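Local structure of endoglucanase E (Clostridium thermocellum, 2WAO) at residues E126-S131 / V217-G222; L180-G185 / T223-T228. The protein hydrolyses beta-1,4-glucan as a cellulase, while its carbohydrate esterase family 2 part, described here, probably deacetylates plant polysaccharides and also binds cello-oligosaccharide. All coordinates share one frame; numbering follows the deposited sequence. Where two conformers were deposited one is given.

Interaction 1. Residues E126-S131 / V217-G222; sequences EFIGDS and VVINLG. With BGC (beta-D-glucopyranose), chain B; FMT (formic acid), chain C.
Glu126 pairs with Val217 within a parallel ladder, its carbonyl O accepting Val218 N at 2.9 Å. Its extended side chain takes the acid to a salt bridge with Arg16 and to the hydroxyls of Tyr196 and Tyr251, which probably stabilise a buried charge. On the other face of the sheet, the Phe127 ring lies alongside Val218, Phe127 CD1 3.6 Å from Val218 CB; helix 313-331 covers both through Leu323. Both backbone polar atoms of Ile128 turn to strand 216-220: N reaches Val218 O at 2.8 Å, and O receives Asn220 N in a nearly straight bond (168°). With CG1 anti to the carbonyl carbon (chi1 -57°), its CD1 meets Val217 CG1 at 3.8 Å, a branched aliphatic layer beneath helix 233-250. Glycine suits position 129, where a CB would press on Asn220 O; Leu221 CD2 packs 3.7 Å from Gly129 CA. Asp130 takes over where the strands part: OD1 caps Ile132 N, while OD2 lies within bonding distance of two waters, one also near Asn220 OD1, the other accepting Gly222 N. Asn220 ND2 donates to Gly261 O. Ser131 has two conformers; in the one described, OG would accept glucose O6, though the second leaves this less certain. A parallel strand ending in Gly-Asp-Ser is the hallmark of the SGNH (GDSL) hydrolase fold, whose members use this serine as nucleophile, as Ser131 probably does here.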
# COMPACT_ATOMS: atom_id res chain seq x y z
N GLU A 126 3.56 -7.36 3.84
CA GLU A 126 2.30 -7.11 3.13
C GLU A 126 1.46 -6.25 4.07
O GLU A 126 1.29 -6.57 5.25
CB GLU A 126 1.56 -8.40 2.83
CG GLU A 126 0.22 -8.20 2.08
CD GLU A 126 -0.35 -9.52 1.62
OE1 GLU A 126 -0.65 -10.35 2.48
OE2 GLU A 126 -0.53 -9.72 0.40
N PHE A 127 0.88 -5.19 3.49
CA PHE A 127 -0.03 -4.32 4.22
C PHE A 127 -1.41 -4.60 3.69
O PHE A 127 -1.60 -4.76 2.45
CB PHE A 127 0.32 -2.86 3.92
CG PHE A 127 1.58 -2.41 4.57
CD1 PHE A 127 1.51 -1.76 5.81
CD2 PHE A 127 2.83 -2.63 3.97
CE1 PHE A 127 2.68 -1.36 6.48
CE2 PHE A 127 4.02 -2.21 4.64
CZ PHE A 127 3.91 -1.60 5.88
N ILE A 128 -2.39 -4.67 4.59
CA ILE A 128 -3.80 -4.87 4.17
C ILE A 128 -4.60 -3.73 4.78
O ILE A 128 -4.66 -3.61 5.98
CB ILE A 128 -4.33 -6.24 4.71
CG1 ILE A 128 -3.46 -7.39 4.21
CG2 ILE A 128 -5.83 -6.48 4.28
CD1 ILE A 128 -3.80 -8.78 4.86
N GLY A 129 -5.25 -2.90 3.96
CA GLY A 129 -5.89 -1.76 4.58
C GLY A 129 -6.86 -1.00 3.71
O GLY A 129 -7.38 -1.55 2.76
N ASP A 130 -7.10 0.25 4.08
CA ASP A 130 -8.20 1.03 3.46
C ASP A 130 -7.59 2.35 2.98
O ASP A 130 -6.43 2.38 2.50
CB ASP A 130 -9.35 1.18 4.48
CG ASP A 130 -8.88 1.79 5.87
OD1 ASP A 130 -7.82 2.53 5.92
OD2 ASP A 130 -9.57 1.58 6.89
N SER A 131 -8.31 3.46 3.14
CA SER A 131 -7.87 4.75 2.59
C SER A 131 -6.58 5.22 3.22
O SER A 131 -5.79 5.87 2.57
CB SER A 131 -8.92 5.83 2.82
OG SER A 131 -10.17 5.44 2.28
N VAL A 217 3.04 -8.99 8.28
CA VAL A 217 1.80 -8.51 7.68
C VAL A 217 1.29 -7.43 8.65
O VAL A 217 1.26 -7.65 9.85
CB VAL A 217 0.77 -9.65 7.50
CG1 VAL A 217 -0.60 -9.13 6.92
CG2 VAL A 217 1.35 -10.74 6.58
N VAL A 218 0.84 -6.30 8.12
CA VAL A 218 0.26 -5.20 8.88
C VAL A 218 -1.17 -5.02 8.39
O VAL A 218 -1.42 -4.83 7.19
CB VAL A 218 1.11 -3.89 8.69
CG1 VAL A 218 0.49 -2.70 9.45
CG2 VAL A 218 2.57 -4.10 9.16
N ILE A 219 -2.11 -5.02 9.34
CA ILE A 219 -3.51 -4.88 8.98
C ILE A 219 -3.98 -3.56 9.58
O ILE A 219 -3.82 -3.34 10.77
CB ILE A 219 -4.34 -6.08 9.52
CG1 ILE A 219 -3.79 -7.42 8.98
CG2 ILE A 219 -5.83 -5.88 9.14
CD1 ILE A 219 -4.45 -8.70 9.60
N ASN A 220 -4.58 -2.70 8.78
CA ASN A 220 -5.15 -1.47 9.34
C ASN A 220 -6.54 -1.31 8.78
O ASN A 220 -6.70 -0.75 7.71
CB ASN A 220 -4.27 -0.22 9.11
CG ASN A 220 -4.78 1.01 9.90
OD1 ASN A 220 -6.00 1.14 10.17
ND2 ASN A 220 -3.87 1.91 10.29
N LEU A 221 -7.51 -1.90 9.46
CA LEU A 221 -8.87 -1.95 8.98
C LEU A 221 -9.79 -1.65 10.15
O LEU A 221 -9.46 -1.94 11.30
CB LEU A 221 -9.19 -3.34 8.44
CG LEU A 221 -8.48 -3.75 7.14
CD1 LEU A 221 -8.74 -5.29 7.00
CD2 LEU A 221 -9.07 -2.92 5.99
N GLY A 222 -10.97 -1.14 9.83
CA GLY A 222 -12.03 -0.99 10.82
C GLY A 222 -12.46 0.45 10.87
O GLY A 222 -13.53 0.74 11.40
C2 BGC B . -15.16 10.71 2.18
C3 BGC B . -15.64 9.65 1.20
C4 BGC B . -14.64 8.50 1.14
C5 BGC B . -14.42 7.95 2.57
C6 BGC B . -13.50 6.72 2.67
C1 BGC B . -14.88 10.06 3.54
O2 BGC B . -16.12 11.76 2.26
O3 BGC B . -15.79 10.24 -0.10
O4 BGC B . -15.33 7.59 0.43
O5 BGC B . -13.94 9.02 3.39
O6 BGC B . -12.22 7.07 2.16
C FMT C . -10.74 4.11 5.27
O1 FMT C . -11.31 4.49 4.24
O2 FMT C . -10.05 4.78 6.05
O HOH W 1 -8.79 1.46 9.25
O HOH W 2 -11.74 0.17 7.32

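Interaction 2. Residues L180-G185 / T223-T228. With BGC (beta-D-glucopyranose), chain B; BGC (beta-D-glucopyranose), chain D.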
# COMPACT_ATOMS: atom_id res chain seq x y z
N LEU A 180 -14.24 -4.45 6.99
CA LEU A 180 -14.39 -5.84 7.27
C LEU A 180 -15.85 -6.27 7.18
O LEU A 180 -16.14 -7.43 6.75
CB LEU A 180 -13.91 -6.17 8.68
CG LEU A 180 -12.39 -6.25 8.67
CD1 LEU A 180 -11.78 -5.98 10.01
CD2 LEU A 180 -11.96 -7.64 8.13
N THR A 181 -16.76 -5.41 7.65
CA THR A 181 -18.23 -5.77 7.61
C THR A 181 -19.06 -4.85 6.72
O THR A 181 -20.24 -5.17 6.40
CB THR A 181 -18.89 -5.73 9.04
OG1 THR A 181 -19.01 -4.37 9.46
CG2 THR A 181 -18.06 -6.52 10.03
N MET A 182 -18.48 -3.70 6.36
CA MET A 182 -19.17 -2.66 5.59
C MET A 182 -18.13 -1.74 4.97
O MET A 182 -17.01 -1.65 5.48
CB MET A 182 -20.11 -1.84 6.50
CG MET A 182 -19.36 -1.10 7.58
SD MET A 182 -20.43 -0.23 8.72
CE MET A 182 -20.86 1.10 7.64
N ASN A 183 -18.51 -1.06 3.90
CA ASN A 183 -17.70 -0.00 3.33
C ASN A 183 -18.16 1.34 3.88
O ASN A 183 -19.19 1.42 4.53
CB ASN A 183 -17.79 -0.09 1.80
CG ASN A 183 -17.22 -1.40 1.31
OD1 ASN A 183 -16.18 -1.86 1.81
ND2 ASN A 183 -17.97 -2.09 0.47
N TYR A 184 -17.39 2.38 3.63
CA TYR A 184 -17.72 3.74 4.09
C TYR A 184 -19.20 4.11 3.83
O TYR A 184 -19.67 3.99 2.71
CB TYR A 184 -16.81 4.79 3.44
CG TYR A 184 -17.21 6.14 3.99
CD1 TYR A 184 -16.90 6.49 5.31
CD2 TYR A 184 -17.98 7.02 3.23
CE1 TYR A 184 -17.34 7.70 5.84
CE2 TYR A 184 -18.42 8.25 3.75
CZ TYR A 184 -18.08 8.57 5.05
OH TYR A 184 -18.50 9.77 5.55
N GLY A 185 -19.88 4.57 4.88
CA GLY A 185 -21.30 5.01 4.82
C GLY A 185 -22.32 3.90 4.48
O GLY A 185 -23.48 4.21 4.14
N THR A 223 -11.68 1.38 10.30
CA THR A 223 -12.17 2.78 10.20
C THR A 223 -13.55 2.89 9.55
O THR A 223 -14.46 3.59 10.07
CB THR A 223 -11.16 3.73 9.46
OG1 THR A 223 -9.92 3.71 10.17
CG2 THR A 223 -11.65 5.19 9.46
N ASN A 224 -13.75 2.15 8.47
CA ASN A 224 -15.02 2.26 7.75
C ASN A 224 -16.12 1.50 8.47
O ASN A 224 -17.29 1.75 8.24
CB ASN A 224 -14.82 1.86 6.27
CG ASN A 224 -13.92 2.80 5.58
OD1 ASN A 224 -12.78 2.45 5.18
ND2 ASN A 224 -14.32 4.06 5.58
N ASP A 225 -15.74 0.56 9.34
CA ASP A 225 -16.71 -0.17 10.18
C ASP A 225 -17.26 0.66 11.35
O ASP A 225 -18.25 0.27 11.95
CB ASP A 225 -16.10 -1.46 10.69
CG ASP A 225 -15.74 -2.43 9.53
OD1 ASP A 225 -16.67 -3.11 9.05
OD2 ASP A 225 -14.57 -2.48 9.08
N PHE A 226 -16.59 1.77 11.70
CA PHE A 226 -17.01 2.61 12.85
C PHE A 226 -17.09 4.09 12.58
O PHE A 226 -17.34 4.86 13.51
CB PHE A 226 -16.09 2.33 14.10
CG PHE A 226 -16.16 0.94 14.55
CD1 PHE A 226 -17.19 0.53 15.44
CD2 PHE A 226 -15.25 -0.02 14.04
CE1 PHE A 226 -17.34 -0.77 15.83
CE2 PHE A 226 -15.40 -1.37 14.43
CZ PHE A 226 -16.43 -1.74 15.33
N SER A 227 -16.90 4.54 11.33
CA SER A 227 -16.92 5.98 11.09
C SER A 227 -18.33 6.54 10.88
O SER A 227 -18.52 7.71 10.97
CB SER A 227 -15.97 6.42 9.98
OG SER A 227 -16.36 5.84 8.72
N THR A 228 -19.32 5.69 10.55
CA THR A 228 -20.67 6.20 10.37
C THR A 228 -21.60 5.45 11.33
O THR A 228 -21.89 5.97 12.42
CB THR A 228 -21.13 6.18 8.88
OG1 THR A 228 -20.99 4.85 8.36
CG2 THR A 228 -20.31 7.19 8.03
C2 BGC B . -15.16 10.71 2.18
C3 BGC B . -15.64 9.65 1.20
C4 BGC B . -14.64 8.50 1.14
C5 BGC B . -14.42 7.95 2.57
C6 BGC B . -13.50 6.72 2.67
C1 BGC B . -14.88 10.06 3.54
O2 BGC B . -16.12 11.76 2.26
O3 BGC B . -15.79 10.24 -0.10
O4 BGC B . -15.33 7.59 0.43
O5 BGC B . -13.94 9.02 3.39
O6 BGC B . -12.22 7.07 2.16
C2 BGC D . -14.03 10.08 8.05
C3 BGC D . -13.72 10.00 6.55
C4 BGC D . -14.69 10.86 5.76
C5 BGC D . -14.72 12.29 6.30
C6 BGC D . -15.89 13.02 5.63
C1 BGC D . -14.07 11.55 8.49
O2 BGC D . -13.04 9.37 8.80
O3 BGC D . -13.80 8.65 6.13
O4 BGC D . -14.37 11.01 4.47
O5 BGC D . -14.95 12.34 7.71
O6 BGC D . -15.87 14.28 6.21
O HOH W 3 -18.35 4.33 7.48
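Asp225 turns its carboxylate into the loop 180-185 and gathers the donors of consecutive residues there. OD2 takes Leu180 N at 2.9 Å through its syn lone pair, in a bond with an angle of 168° at the hydrogen. OD1 is shared: Thr181 N comes to 2.7 Å on the syn side, slightly out of the carboxylate plane, and Thr181 OG1 comes to 2.7 Å on the anti lone pair. That double grip depends on OG1 sitting between the backbone N and the carbonyl carbon (chi1 72°), where both donors of one threonine face the same oxygen. Met182 N adds a weak, bent bond to OD1. An aspartate suits the place because backbone N-H groups of an irregular loop would otherwise need partners, and they in turn would help to stabilise its charge.

Beyond this, the thioether of Met182 bends past Asn224 O, with CG 3.6 Å from it. The same carbonyl accepts a hydrogen bond from a water that in turn accepts one from Gly185 N at 3.0 Å and lies within bonding distance of the hydroxyls of Ser227 and Thr228, so one solvent molecule ties the two segments together. The Tyr184 ring meets Ser227 OG at its edge and Thr228 CG2 at 3.7 Å from CE1, while over one face lies C5 of the glucose of chain B, 3.6 Å from Tyr184 CG. Gly-Thr-Asn-Asp matches the G-x-N-D block of SGNH hydrolases; here its aspartate braces a loop whose tyrosine is an aromatic platform in the glycan-binding cleft.

Interaction 1 is buried throughout, running from the sheet core to the floor of the glycan pocket, whereas interaction 2, about 14 Å away centre to centre, is only partly buried. The chain runs directly from strand 216-220 into helix 223-226, so the second segments of both contacts are continuous. They also touch: Leu221 CB packs on Leu180 CD1 at 4.0 Å, and Asp130 leans on Thr223 and Asn224. Backbone-to-backbone bonds dominate interaction 1, with Asp130 bringing carboxylate and water at the strand end; in interaction 2 backbone donors converge on a side-chain carboxylate. Both reach the same glucose, by the Ser131 hydroxyl and the Tyr184 ring face, placing the probable nucleophile and a sugar-binding wall in one pocket.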